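Local structure of filamentous hemagglutinin (Bordetella pertussis, 1RWR) at residues 23-34 and 68-79; 16-24 and 43-51. The protein is an adhesin exported by two-partner secretion, and this N-terminal secretion domain, a right-handed beta-helix, probably directs that export. All coordinates share one frame; numbering follows the deposited sequence.

How the contacts relate
Contacts 1 and 2 join successive coils at the N-terminal end of the beta-helix, their centres about 14 Å apart. Along the chain their segments alternate: 16-24, which runs on into 23-34 by sharing I23 and A24, then 43-51, then 68-79. Contact 2 pairs strand 20-22 with strand 45-50 in a five-strand mixed sheet, whereas contact 1 pairs strand 31-36 with strand 75-80 at the outer end of a separate ten-strand parallel sheet. The two contacts meet where I23 packs against both I76 of contact 1 and F48 of contact 2, and where N50 of contact 2 probably bonds to Q72 and A73 of contact 1. Together they fasten the first coil to the next on two faces.

Contact 1 (23-34 and 68-79); sequences IADPNSGGVSHN and NLTRQASAILAE
Strands 31-34 and 75-79, on successive coils of the beta-helix, run parallel (13°, axes 4.8 Å apart), and S32 and N34 exchange backbone hydrogen bonds with A75, L77 and E79. The H33 imidazole, its CG anti to the backbone N (chi1 -170°), lies beside L77, whose CD2 sits over one ring face 3.7 Å from the centroid, a CH-pi contact. At the ring edge NE2 donates in plane to OE1 of E79 (2.7 Å), with ring and carboxylate nearly coplanar. On the face that carries S32, N34 and I76, the I23 side chain crosses that of I76 at about a right angle, with CD1 3.7 Å from I76 CG1. N34 ND2 donates to L77 O (3.1 Å), which also accepts from N34 N, while N34 OD1 binds T9 and A24 N. In the loops, D25 OD2 takes the T70 hydroxyl on its syn lone pair (OG1 at 2.7 Å), and T70 N reaches D25 OD1 from above the carboxylate plane. R71 NH1 adds a salt bridge to D25 OD2 (3.0 Å), its hydrogen bond bent and weak. D25 thus ties loop to loop; E79, at the strand end, orients the H33 ring and may favour its protonation, though K35 and R128 on the same carboxylate would weaken this.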
ATOM      1  N   ILE A  23     -11.202  13.179 -10.227  1.00 14.16           N
ATOM      2  CA  ILE A  23      -9.771  13.270 -10.339  1.00 13.04           C
ATOM      3  C   ILE A  23      -9.371  14.251 -11.451  1.00 14.12           C
ATOM      4  O   ILE A  23     -10.151  14.493 -12.380  1.00 13.56           O
ATOM      5  CB  ILE A  23      -9.144  11.873 -10.621  1.00 12.77           C
ATOM      6  CG1 ILE A  23      -9.690  11.227 -11.909  1.00 12.07           C
ATOM      7  CG2 ILE A  23      -9.390  10.902  -9.459  1.00 14.75           C
ATOM      8  CD1 ILE A  23      -8.845   9.999 -12.356  1.00 14.55           C
ATOM      9  N   ALA A  24      -8.160  14.779 -11.332  1.00 14.14           N
ATOM     10  CA  ALA A  24      -7.553  15.645 -12.324  1.00 13.96           C
ATOM     11  C   ALA A  24      -7.284  14.921 -13.619  1.00 14.52           C
ATOM     12  O   ALA A  24      -7.009  13.713 -13.652  1.00 13.33           O
ATOM     13  CB  ALA A  24      -6.249  16.252 -11.767  1.00 14.75           C
ATOM     14  N   ASP A  25      -7.336  15.670 -14.715  1.00 14.92           N
ATOM     15  CA  ASP A  25      -6.971  15.094 -16.018  1.00 15.22           C
ATOM     16  C   ASP A  25      -5.556  14.524 -15.922  1.00 15.58           C
ATOM     17  O   ASP A  25      -4.664  15.199 -15.403  1.00 17.22           O
ATOM     18  CB  ASP A  25      -7.050  16.184 -17.087  1.00 15.79           C
ATOM     19  CG  ASP A  25      -7.192  15.654 -18.475  1.00 17.39           C
ATOM     20  OD1 ASP A  25      -7.629  14.490 -18.646  1.00 16.89           O
ATOM     21  OD2 ASP A  25      -6.895  16.385 -19.469  1.00 20.42           O
ATOM     22  N   PRO A  26      -5.321  13.291 -16.363  1.00 15.74           N
ATOM     23  CA  PRO A  26      -3.976  12.726 -16.302  1.00 15.70           C
ATOM     24  C   PRO A  26      -3.007  13.400 -17.248  1.00 16.13           C
ATOM     25  O   PRO A  26      -3.403  14.016 -18.260  1.00 16.68           O
ATOM     26  CB  PRO A  26      -4.157  11.259 -16.728  1.00 15.97           C
ATOM     27  CG  PRO A  26      -5.399  11.238 -17.482  1.00 16.97           C
ATOM     28  CD  PRO A  26      -6.307  12.294 -16.841  1.00 16.06           C
ATOM     29  N   ASN A  27      -1.735  13.263 -16.926  1.00 16.61           N
ATOM     30  CA  ASN A  27      -0.680  13.747 -17.801  1.00 16.79           C
ATOM     31  C   ASN A  27      -0.492  12.800 -18.964  1.00 17.94           C
ATOM     32  O   ASN A  27      -1.243  11.826 -19.095  1.00 16.82           O
ATOM     33  CB  ASN A  27       0.655  13.987 -17.038  1.00 17.26           C
ATOM     34  CG  ASN A  27       1.220  12.716 -16.379  1.00 16.42           C
ATOM     35  OD1 ASN A  27       1.054  11.590 -16.902  1.00 16.61           O
ATOM     36  ND2 ASN A  27       1.927  12.893 -15.254  1.00 16.20           N
ATOM     37  N   SER A  28       0.546  13.080 -19.766  1.00 20.16           N
ATOM     38  CA  SER A  28       0.860  12.315 -20.982  1.00 21.95           C
ATOM     39  C   SER A  28       1.233  10.862 -20.722  1.00 21.97           C
ATOM     40  O   SER A  28       1.124  10.009 -21.631  1.00 23.65           O
ATOM     41  CB  SER A  28       2.012  13.029 -21.755  1.00 23.09           C
ATOM     42  OG  SER A  28       3.221  13.061 -20.969  1.00 25.64           O
ATOM     43  N   GLY A  29       1.705  10.576 -19.503  1.00 19.62           N
ATOM     44  CA  GLY A  29       2.019   9.242 -19.060  1.00 18.32           C
ATOM     45  C   GLY A  29       0.890   8.508 -18.349  1.00 16.44           C
ATOM     46  O   GLY A  29       1.107   7.428 -17.881  1.00 16.42           O
ATOM     47  N   GLY A  30      -0.299   9.095 -18.299  1.00 15.20           N
ATOM     48  CA  GLY A  30      -1.481   8.489 -17.750  1.00 14.40           C
ATOM     49  C   GLY A  30      -1.643   8.679 -16.268  1.00 13.71           C
ATOM     50  O   GLY A  30      -2.546   8.088 -15.665  1.00 14.47           O
ATOM     51  N   VAL A  31      -0.806   9.496 -15.656  1.00 13.24           N
ATOM     52  CA  VAL A  31      -0.898   9.692 -14.194  1.00 13.54           C
ATOM     53  C   VAL A  31      -1.810  10.879 -13.858  1.00 13.75           C
ATOM     54  O   VAL A  31      -1.571  12.008 -14.293  1.00 13.24           O
ATOM     55  CB  VAL A  31       0.508   9.950 -13.579  1.00 14.31           C
ATOM     56  CG1 VAL A  31       0.413  10.289 -12.079  1.00 14.41           C
ATOM     57  CG2 VAL A  31       1.440   8.769 -13.831  1.00 14.19           C
ATOM     58  N   SER A  32      -2.804  10.658 -13.012  1.00 13.59           N
ATOM     59  CA  SER A  32      -3.643  11.718 -12.500  1.00 13.91           C
ATOM     60  C   SER A  32      -3.117  12.045 -11.102  1.00 14.47           C
ATOM     61  O   SER A  32      -3.189  11.202 -10.210  1.00 13.57           O
ATOM     62  CB  SER A  32      -5.087  11.262 -12.434  1.00 13.65           C
ATOM     63  OG  SER A  32      -5.919  12.216 -11.774  1.00 13.57           O
ATOM     64  N   HIS A  33      -2.567  13.249 -10.941  1.00 14.24           N
ATOM     65  CA  HIS A  33      -1.947  13.687  -9.696  1.00 14.47           C
ATOM     66  C   HIS A  33      -2.930  14.595  -8.967  1.00 14.53           C
ATOM     67  O   HIS A  33      -3.227  15.709  -9.401  1.00 15.27           O
ATOM     68  CB  HIS A  33      -0.615  14.389 -10.002  1.00 14.31           C
ATOM     69  CG  HIS A  33       0.215  14.660  -8.797  1.00 15.40           C
ATOM     70  ND1 HIS A  33       1.540  15.024  -8.872  1.00 17.70           N
ATOM     71  CD2 HIS A  33      -0.102  14.636  -7.476  1.00 14.92           C
ATOM     72  CE1 HIS A  33       2.014  15.192  -7.650  1.00 17.58           C
ATOM     73  NE2 HIS A  33       1.038  14.961  -6.781  1.00 17.88           N
ATOM     74  N   ASN A  34      -3.480  14.085  -7.871  1.00 14.06           N
ATOM     75  CA  ASN A  34      -4.499  14.767  -7.117  1.00 14.06           C
ATOM     76  C   ASN A  34      -3.948  15.158  -5.758  1.00 14.19           C
ATOM     77  O   ASN A  34      -3.516  14.290  -4.996  1.00 14.59           O
ATOM     78  CB  ASN A  34      -5.675  13.841  -6.926  1.00 13.88           C
ATOM     79  CG  ASN A  34      -6.280  13.433  -8.238  1.00 13.82           C
ATOM     80  OD1 ASN A  34      -7.070  14.210  -8.795  1.00 13.30           O
ATOM     81  ND2 ASN A  34      -5.805  12.296  -8.831  1.00 12.40           N
ATOM     82  N   ASN A  68     -13.387  16.792 -15.719  1.00 16.39           N
ATOM     83  CA  ASN A  68     -11.999  17.130 -15.853  1.00 15.80           C
ATOM     84  C   ASN A  68     -11.282  16.350 -16.953  1.00 16.20           C
ATOM     85  O   ASN A  68     -10.250  16.805 -17.442  1.00 16.68           O
ATOM     86  CB  ASN A  68     -11.227  16.876 -14.542  1.00 15.64           C
ATOM     87  CG  ASN A  68     -11.654  17.803 -13.397  1.00 16.83           C
ATOM     88  OD1 ASN A  68     -12.127  18.938 -13.613  1.00 16.29           O
ATOM     89  ND2 ASN A  68     -11.434  17.341 -12.170  1.00 15.98           N
ATOM     90  N   LEU A  69     -11.784  15.161 -17.285  1.00 15.38           N
ATOM     91  CA  LEU A  69     -11.052  14.231 -18.123  1.00 15.13           C
ATOM     92  C   LEU A  69     -11.149  14.523 -19.620  1.00 15.85           C
ATOM     93  O   LEU A  69     -12.244  14.717 -20.141  1.00 16.26           O
ATOM     94  CB  LEU A  69     -11.517  12.790 -17.911  1.00 14.81           C
ATOM     95  CG  LEU A  69     -11.357  12.217 -16.502  1.00 14.15           C
ATOM     96  CD1 LEU A  69     -11.874  10.777 -16.421  1.00 15.63           C
ATOM     97  CD2 LEU A  69      -9.887  12.387 -15.977  1.00 15.43           C
ATOM     98  N   THR A  70      -9.990  14.588 -20.269  1.00 15.62           N
ATOM     99  CA  THR A  70      -9.872  14.477 -21.719  1.00 16.51           C
ATOM    100  C   THR A  70      -9.394  13.069 -22.127  1.00 17.57           C
ATOM    101  O   THR A  70      -9.460  12.693 -23.310  1.00 17.90           O
ATOM    102  CB  THR A  70      -8.909  15.523 -22.296  1.00 17.50           C
ATOM    103  OG1 THR A  70      -7.574  15.315 -21.819  1.00 16.83           O
ATOM    104  CG2 THR A  70      -9.284  16.908 -21.888  1.00 17.64           C
ATOM    105  N   ARG A  71      -8.888  12.315 -21.151  1.00 17.79           N
ATOM    106  CA  ARG A  71      -8.536  10.916 -21.301  1.00 18.83           C
ATOM    107  C   ARG A  71      -8.591  10.286 -19.901  1.00 17.70           C
ATOM    108  O   ARG A  71      -8.573  10.971 -18.898  1.00 16.77           O
ATOM    109  CB  ARG A  71      -7.144  10.698 -21.883  1.00 20.64           C
ATOM    110  CG  ARG A  71      -6.013  11.323 -21.085  1.00 28.07           C
ATOM    111  CD  ARG A  71      -4.719  11.544 -21.981  1.00 36.48           C
ATOM    112  NE  ARG A  71      -3.797  12.654 -21.696  1.00 43.28           N
ATOM    113  CZ  ARG A  71      -4.036  13.803 -21.036  1.00 47.58           C
ATOM    114  NH1 ARG A  71      -5.212  14.096 -20.484  1.00 48.50           N
ATOM    115  NH2 ARG A  71      -3.039  14.695 -20.924  1.00 49.41           N
ATOM    116  N   GLN A  72      -8.623   8.968 -19.884  1.00 15.81           N
ATOM    117  CA  GLN A  72      -8.652   8.228 -18.638  1.00 14.72           C
ATOM    118  C   GLN A  72      -7.247   8.005 -18.103  1.00 14.35           C
ATOM    119  O   GLN A  72      -6.296   7.836 -18.857  1.00 13.73           O
ATOM    120  CB  GLN A  72      -9.400   6.910 -18.833  1.00 14.41           C
ATOM    121  CG  GLN A  72     -10.853   7.111 -19.206  1.00 14.13           C
ATOM    122  CD  GLN A  72     -11.545   5.849 -19.609  1.00 13.81           C
ATOM    123  OE1 GLN A  72     -11.049   5.145 -20.507  1.00 16.95           O
ATOM    124  NE2 GLN A  72     -12.691   5.531 -18.958  1.00 13.06           N
ATOM    125  N   ALA A  73      -7.143   7.977 -16.772  1.00 13.55           N
ATOM    126  CA  ALA A  73      -5.901   7.678 -16.104  1.00 13.37           C
ATOM    127  C   ALA A  73      -5.531   6.198 -16.129  1.00 12.86           C
ATOM    128  O   ALA A  73      -6.379   5.337 -15.986  1.00 13.37           O
ATOM    129  CB  ALA A  73      -6.010   8.154 -14.615  1.00 13.63           C
ATOM    130  N   SER A  74      -4.242   5.923 -16.202  1.00 13.56           N
ATOM    131  CA  SER A  74      -3.708   4.596 -15.854  1.00 14.16           C
ATOM    132  C   SER A  74      -3.224   4.467 -14.396  1.00 13.31           C
ATOM    133  O   SER A  74      -3.140   3.364 -13.892  1.00 13.29           O
ATOM    134  CB  SER A  74      -2.639   4.152 -16.855  1.00 14.94           C
ATOM    135  OG  SER A  74      -1.658   5.125 -16.976  1.00 17.76           O
ATOM    136  N   ALA A  75      -2.973   5.586 -13.715  1.00 13.05           N
ATOM    137  CA  ALA A  75      -2.552   5.611 -12.310  1.00 12.82           C
ATOM    138  C   ALA A  75      -3.186   6.847 -11.692  1.00 12.90           C
ATOM    139  O   ALA A  75      -3.149   7.916 -12.270  1.00 12.88           O
ATOM    140  CB  ALA A  75      -1.038   5.686 -12.181  1.00 12.27           C
ATOM    141  N   ILE A  76      -3.776   6.679 -10.521  1.00 12.75           N
ATOM    142  CA  ILE A  76      -4.414   7.753  -9.803  1.00 12.52           C
ATOM    143  C   ILE A  76      -3.655   7.880  -8.477  1.00 12.64           C
ATOM    144  O   ILE A  76      -3.628   6.957  -7.671  1.00 12.18           O
ATOM    145  CB  ILE A  76      -5.912   7.406  -9.551  1.00 12.55           C
ATOM    146  CG1 ILE A  76      -6.710   7.316 -10.886  1.00 13.08           C
ATOM    147  CG2 ILE A  76      -6.564   8.474  -8.663  1.00 11.55           C
ATOM    148  CD1 ILE A  76      -8.054   6.626 -10.780  1.00 15.85           C
ATOM    149  N   LEU A  77      -2.993   9.025  -8.311  1.00 12.21           N
ATOM    150  CA  LEU A  77      -2.283   9.384  -7.122  1.00 12.07           C
ATOM    151  C   LEU A  77      -3.086  10.416  -6.341  1.00 11.82           C
ATOM    152  O   LEU A  77      -3.486  11.446  -6.898  1.00 12.02           O
ATOM    153  CB  LEU A  77      -0.994  10.059  -7.549  1.00 12.52           C
ATOM    154  CG  LEU A  77      -0.114  10.692  -6.480  1.00 12.95           C
ATOM    155  CD1 LEU A  77       0.372   9.699  -5.415  1.00 14.28           C
ATOM    156  CD2 LEU A  77       1.079  11.311  -7.204  1.00 14.21           C
ATOM    157  N   ALA A  78      -3.313  10.132  -5.074  1.00 11.90           N
ATOM    158  CA  ALA A  78      -3.892  11.045  -4.124  1.00 12.26           C
ATOM    159  C   ALA A  78      -2.786  11.350  -3.133  1.00 12.82           C
ATOM    160  O   ALA A  78      -2.345  10.446  -2.427  1.00 13.89           O
ATOM    161  CB  ALA A  78      -5.092  10.376  -3.378  1.00 11.63           C
ATOM    162  N   GLU A  79      -2.331  12.597  -3.097  1.00 12.01           N
ATOM    163  CA  GLU A  79      -1.239  13.045  -2.232  1.00 13.23           C
ATOM    164  C   GLU A  79      -1.750  14.075  -1.255  1.00 13.73           C
ATOM    165  O   GLU A  79      -2.344  15.056  -1.675  1.00 14.15           O
ATOM    166  CB  GLU A  79      -0.155  13.736  -3.079  1.00 13.40           C
ATOM    167  CG  GLU A  79       1.019  14.219  -2.260  1.00 14.60           C
ATOM    168  CD  GLU A  79       1.970  15.149  -3.007  1.00 17.96           C
ATOM    169  OE1 GLU A  79       1.790  15.359  -4.207  1.00 21.43           O
ATOM    170  OE2 GLU A  79       2.965  15.617  -2.395  1.00 18.61           O
TER
HETATM  171  O   HOH W   1      -0.437   4.895 -19.299  1.00 33.55           O

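Contact 2 (16-24 and 43-51); sequences NKVPVVNIA and NPGVVFNNG
V21 CG2 packs against V46 CG2 at 3.7 Å, and V21 CB lies 4.1 Å from F48 CD1, at the centre of a parallel strand pair that joins neighbouring coils of the right-handed beta-helix. The F48 ring receives I23 CG2 at its edge, near the ring plane and 4.0 Å from CD1; the two side chains cross at about a right angle, and V21, on the same face as F48, also touches F36 of strand 31-36. V20 and V47 occupy the other face, where L63 touches both and V20 CG1 rests on N49 CB. Toward the start of the strands V18 takes over: with CG1 anti to the backbone N (chi1 174°), that methyl is turned to G45 O while CG2 meets, at 3.7 Å, CG of P44, which follows a cis peptide bond. Strands 20-22 and 45-50 diverge by 29°, and three backbone bonds hold them: V47 N to P19 O, V21 N to V47 O and N49 N to V21 O. At the polar edge the N22 and N49 side chains lie side by side, pointing the same way, with amide planes turned against each other. N49 ND2 serves T64 O, and N49 OD1 closes an Asx turn by accepting from G51 N at 3.0 Å. N49 ND2 also donates a hydrogen bond to N22 OD1 at 2.9 Å, in the carbonyl plane of N22, although the N-H is bent to 130°.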
ATOM      1  N   ASN A  16     -25.297  11.936   3.171  1.00 44.09           N
ATOM      2  CA  ASN A  16     -25.265  10.481   3.120  1.00 43.88           C
ATOM      3  C   ASN A  16     -24.673   9.935   1.787  1.00 41.83           C
ATOM      4  O   ASN A  16     -24.524   8.720   1.603  1.00 42.34           O
ATOM      5  CB  ASN A  16     -26.691   9.940   3.360  1.00 45.09           C
ATOM      6  CG  ASN A  16     -26.701   8.573   4.041  1.00 48.46           C
ATOM      7  OD1 ASN A  16     -26.006   7.649   3.613  1.00 53.35           O
ATOM      8  ND2 ASN A  16     -27.490   8.439   5.105  1.00 50.88           N
ATOM      9  N   LYS A  17     -24.335  10.835   0.869  1.00 38.84           N
ATOM     10  CA  LYS A  17     -23.714  10.462  -0.407  1.00 36.03           C
ATOM     11  C   LYS A  17     -22.350   9.785  -0.215  1.00 32.09           C
ATOM     12  O   LYS A  17     -21.538  10.253   0.570  1.00 32.21           O
ATOM     13  CB  LYS A  17     -23.512  11.717  -1.277  1.00 36.75           C
ATOM     14  CG  LYS A  17     -22.682  11.438  -2.524  1.00 38.76           C
ATOM     15  CD  LYS A  17     -22.363  12.641  -3.350  1.00 40.15           C
ATOM     16  CE  LYS A  17     -21.781  12.187  -4.663  1.00 41.10           C
ATOM     17  NZ  LYS A  17     -22.777  11.438  -5.472  1.00 42.40           N
ATOM     18  N   VAL A  18     -22.090   8.711  -0.957  1.00 27.69           N
ATOM     19  CA  VAL A  18     -20.749   8.112  -0.984  1.00 24.04           C
ATOM     20  C   VAL A  18     -19.923   9.081  -1.835  1.00 21.36           C
ATOM     21  O   VAL A  18     -20.315   9.397  -2.949  1.00 20.27           O
ATOM     22  CB  VAL A  18     -20.768   6.684  -1.568  1.00 23.99           C
ATOM     23  CG1 VAL A  18     -19.380   6.121  -1.731  1.00 22.88           C
ATOM     24  CG2 VAL A  18     -21.597   5.755  -0.667  1.00 25.49           C
ATOM     25  N   PRO A  19     -18.812   9.593  -1.322  1.00 18.96           N
ATOM     26  CA  PRO A  19     -18.061  10.625  -2.052  1.00 17.72           C
ATOM     27  C   PRO A  19     -17.488  10.149  -3.383  1.00 16.46           C
ATOM     28  O   PRO A  19     -17.119   8.990  -3.482  1.00 15.04           O
ATOM     29  CB  PRO A  19     -16.913  11.016  -1.099  1.00 18.65           C
ATOM     30  CG  PRO A  19     -16.883  10.022  -0.077  1.00 19.10           C
ATOM     31  CD  PRO A  19     -18.203   9.261  -0.033  1.00 18.85           C
ATOM     32  N   VAL A  20     -17.498  11.045  -4.374  1.00 15.85           N
ATOM     33  CA  VAL A  20     -16.998  10.789  -5.708  1.00 15.72           C
ATOM     34  C   VAL A  20     -15.868  11.794  -5.911  1.00 15.77           C
ATOM     35  O   VAL A  20     -16.085  13.003  -5.794  1.00 16.63           O
ATOM     36  CB  VAL A  20     -18.064  11.002  -6.800  1.00 15.76           C
ATOM     37  CG1 VAL A  20     -17.439  10.940  -8.198  1.00 17.36           C
ATOM     38  CG2 VAL A  20     -19.203  10.025  -6.660  1.00 15.14           C
ATOM     39  N   VAL A  21     -14.672  11.291  -6.198  1.00 14.64           N
ATOM     40  CA  VAL A  21     -13.534  12.124  -6.504  1.00 14.10           C
ATOM     41  C   VAL A  21     -13.464  12.277  -8.005  1.00 14.56           C
ATOM     42  O   VAL A  21     -13.180  11.299  -8.719  1.00 13.64           O
ATOM     43  CB  VAL A  21     -12.211  11.506  -5.990  1.00 14.33           C
ATOM     44  CG1 VAL A  21     -11.051  12.401  -6.347  1.00 13.73           C
ATOM     45  CG2 VAL A  21     -12.271  11.275  -4.488  1.00 14.79           C
ATOM     46  N   ASN A  22     -13.768  13.489  -8.485  1.00 14.75           N
ATOM     47  CA  ASN A  22     -13.482  13.863  -9.864  1.00 14.95           C
ATOM     48  C   ASN A  22     -11.996  14.220  -9.969  1.00 14.97           C
ATOM     49  O   ASN A  22     -11.594  15.364  -9.813  1.00 14.97           O
ATOM     50  CB  ASN A  22     -14.399  14.997 -10.342  1.00 15.36           C
ATOM     51  CG  ASN A  22     -15.769  14.504 -10.708  1.00 16.60           C
ATOM     52  OD1 ASN A  22     -15.948  13.327 -10.999  1.00 19.00           O
ATOM     53  ND2 ASN A  22     -16.776  15.407 -10.672  1.00 17.52           N
ATOM     54  N   ILE A  23     -11.202  13.179 -10.227  1.00 14.16           N
ATOM     55  CA  ILE A  23      -9.771  13.270 -10.339  1.00 13.04           C
ATOM     56  C   ILE A  23      -9.371  14.251 -11.451  1.00 14.12           C
ATOM     57  O   ILE A  23     -10.151  14.493 -12.380  1.00 13.56           O
ATOM     58  CB  ILE A  23      -9.144  11.873 -10.621  1.00 12.77           C
ATOM     59  CG1 ILE A  23      -9.690  11.227 -11.909  1.00 12.07           C
ATOM     60  CG2 ILE A  23      -9.390  10.902  -9.459  1.00 14.75           C
ATOM     61  CD1 ILE A  23      -8.845   9.999 -12.356  1.00 14.55           C
ATOM     62  N   ALA A  24      -8.160  14.779 -11.332  1.00 14.14           N
ATOM     63  CA  ALA A  24      -7.553  15.645 -12.324  1.00 13.96           C
ATOM     64  C   ALA A  24      -7.284  14.921 -13.619  1.00 14.52           C
ATOM     65  O   ALA A  24      -7.009  13.713 -13.652  1.00 13.33           O
ATOM     66  CB  ALA A  24      -6.249  16.252 -11.767  1.00 14.75           C
ATOM     67  N   ASN A  43     -16.264   4.001   5.665  1.00 15.06           N
ATOM     68  CA  ASN A  43     -17.233   3.081   5.100  1.00 16.57           C
ATOM     69  C   ASN A  43     -18.428   3.876   4.545  1.00 16.75           C
ATOM     70  O   ASN A  43     -18.849   4.886   5.182  1.00 16.93           O
ATOM     71  CB  ASN A  43     -17.704   2.101   6.171  1.00 17.32           C
ATOM     72  CG  ASN A  43     -16.631   1.101   6.583  1.00 20.61           C
ATOM     73  OD1 ASN A  43     -15.961   0.535   5.758  1.00 22.62           O
ATOM     74  ND2 ASN A  43     -16.528   0.833   7.890  1.00 24.66           N
ATOM     75  N   PRO A  44     -18.995   3.468   3.409  1.00 16.95           N
ATOM     76  CA  PRO A  44     -18.639   2.261   2.634  1.00 16.38           C
ATOM     77  C   PRO A  44     -17.427   2.398   1.697  1.00 15.50           C
ATOM     78  O   PRO A  44     -16.993   1.407   1.131  1.00 15.21           O
ATOM     79  CB  PRO A  44     -19.872   2.017   1.782  1.00 16.88           C
ATOM     80  CG  PRO A  44     -20.681   3.240   1.881  1.00 19.15           C
ATOM     81  CD  PRO A  44     -20.171   4.154   2.849  1.00 17.65           C
ATOM     82  N   GLY A  45     -16.915   3.603   1.567  1.00 14.89           N
ATOM     83  CA  GLY A  45     -15.709   3.865   0.795  1.00 13.99           C
ATOM     84  C   GLY A  45     -15.772   5.145   0.003  1.00 13.45           C
ATOM     85  O   GLY A  45     -16.374   6.115   0.413  1.00 14.14           O
ATOM     86  N   VAL A  46     -15.143   5.137  -1.160  1.00 13.08           N
ATOM     87  CA  VAL A  46     -15.020   6.305  -2.017  1.00 13.71           C
ATOM     88  C   VAL A  46     -14.985   5.810  -3.459  1.00 13.82           C
ATOM     89  O   VAL A  46     -14.492   4.718  -3.715  1.00 13.44           O
ATOM     90  CB  VAL A  46     -13.722   7.156  -1.721  1.00 14.31           C
ATOM     91  CG1 VAL A  46     -12.412   6.396  -1.947  1.00 13.92           C
ATOM     92  CG2 VAL A  46     -13.708   8.450  -2.495  1.00 15.38           C
ATOM     93  N   VAL A  47     -15.494   6.625  -4.368  1.00 13.19           N
ATOM     94  CA  VAL A  47     -15.424   6.310  -5.782  1.00 12.60           C
ATOM     95  C   VAL A  47     -14.473   7.300  -6.465  1.00 12.92           C
ATOM     96  O   VAL A  47     -14.717   8.515  -6.420  1.00 14.22           O
ATOM     97  CB  VAL A  47     -16.820   6.380  -6.420  1.00 13.04           C
ATOM     98  CG1 VAL A  47     -16.755   6.134  -7.953  1.00 13.66           C
ATOM     99  CG2 VAL A  47     -17.716   5.396  -5.748  1.00 14.03           C
ATOM    100  N   PHE A  48     -13.459   6.781  -7.152  1.00 11.68           N
ATOM    101  CA  PHE A  48     -12.608   7.585  -7.998  1.00 12.25           C
ATOM    102  C   PHE A  48     -13.204   7.606  -9.397  1.00 12.87           C
ATOM    103  O   PHE A  48     -13.406   6.564 -10.001  1.00 13.13           O
ATOM    104  CB  PHE A  48     -11.187   7.018  -8.076  1.00 12.49           C
ATOM    105  CG  PHE A  48     -10.438   7.125  -6.804  1.00 12.42           C
ATOM    106  CD1 PHE A  48      -9.774   8.283  -6.474  1.00 13.33           C
ATOM    107  CD2 PHE A  48     -10.434   6.051  -5.916  1.00 13.15           C
ATOM    108  CE1 PHE A  48      -9.060   8.361  -5.257  1.00 14.79           C
ATOM    109  CE2 PHE A  48      -9.766   6.132  -4.738  1.00 14.41           C
ATOM    110  CZ  PHE A  48      -9.074   7.281  -4.403  1.00 13.61           C
ATOM    111  N   ASN A  49     -13.491   8.791  -9.910  1.00 13.87           N
ATOM    112  CA  ASN A  49     -14.225   8.888 -11.180  1.00 13.17           C
ATOM    113  C   ASN A  49     -13.271   8.925 -12.350  1.00 13.68           C
ATOM    114  O   ASN A  49     -12.775   9.967 -12.715  1.00 14.36           O
ATOM    115  CB  ASN A  49     -15.181  10.097 -11.192  1.00 12.96           C
ATOM    116  CG  ASN A  49     -16.130  10.095 -12.395  1.00 13.90           C
ATOM    117  OD1 ASN A  49     -15.978   9.294 -13.333  1.00 15.02           O
ATOM    118  ND2 ASN A  49     -17.101  11.011 -12.384  1.00 14.65           N
ATOM    119  N   ASN A  50     -13.034   7.758 -12.946  1.00 13.41           N
ATOM    120  CA  ASN A  50     -12.199   7.651 -14.145  1.00 13.62           C
ATOM    121  C   ASN A  50     -13.065   7.362 -15.381  1.00 14.39           C
ATOM    122  O   ASN A  50     -12.663   6.588 -16.286  1.00 14.21           O
ATOM    123  CB  ASN A  50     -11.179   6.540 -13.950  1.00 13.80           C
ATOM    124  CG  ASN A  50      -9.927   6.685 -14.804  1.00 12.64           C
ATOM    125  OD1 ASN A  50      -9.545   7.774 -15.250  1.00 14.22           O
ATOM    126  ND2 ASN A  50      -9.220   5.561 -14.960  1.00 12.42           N
ATOM    127  N   GLY A  51     -14.250   7.976 -15.389  1.00 15.43           N
ATOM    128  CA  GLY A  51     -15.266   7.718 -16.391  1.00 15.89           C
ATOM    129  C   GLY A  51     -15.386   8.841 -17.404  1.00 16.45           C
ATOM    130  O   GLY A  51     -15.386   9.994 -17.050  1.00 16.16           O
TER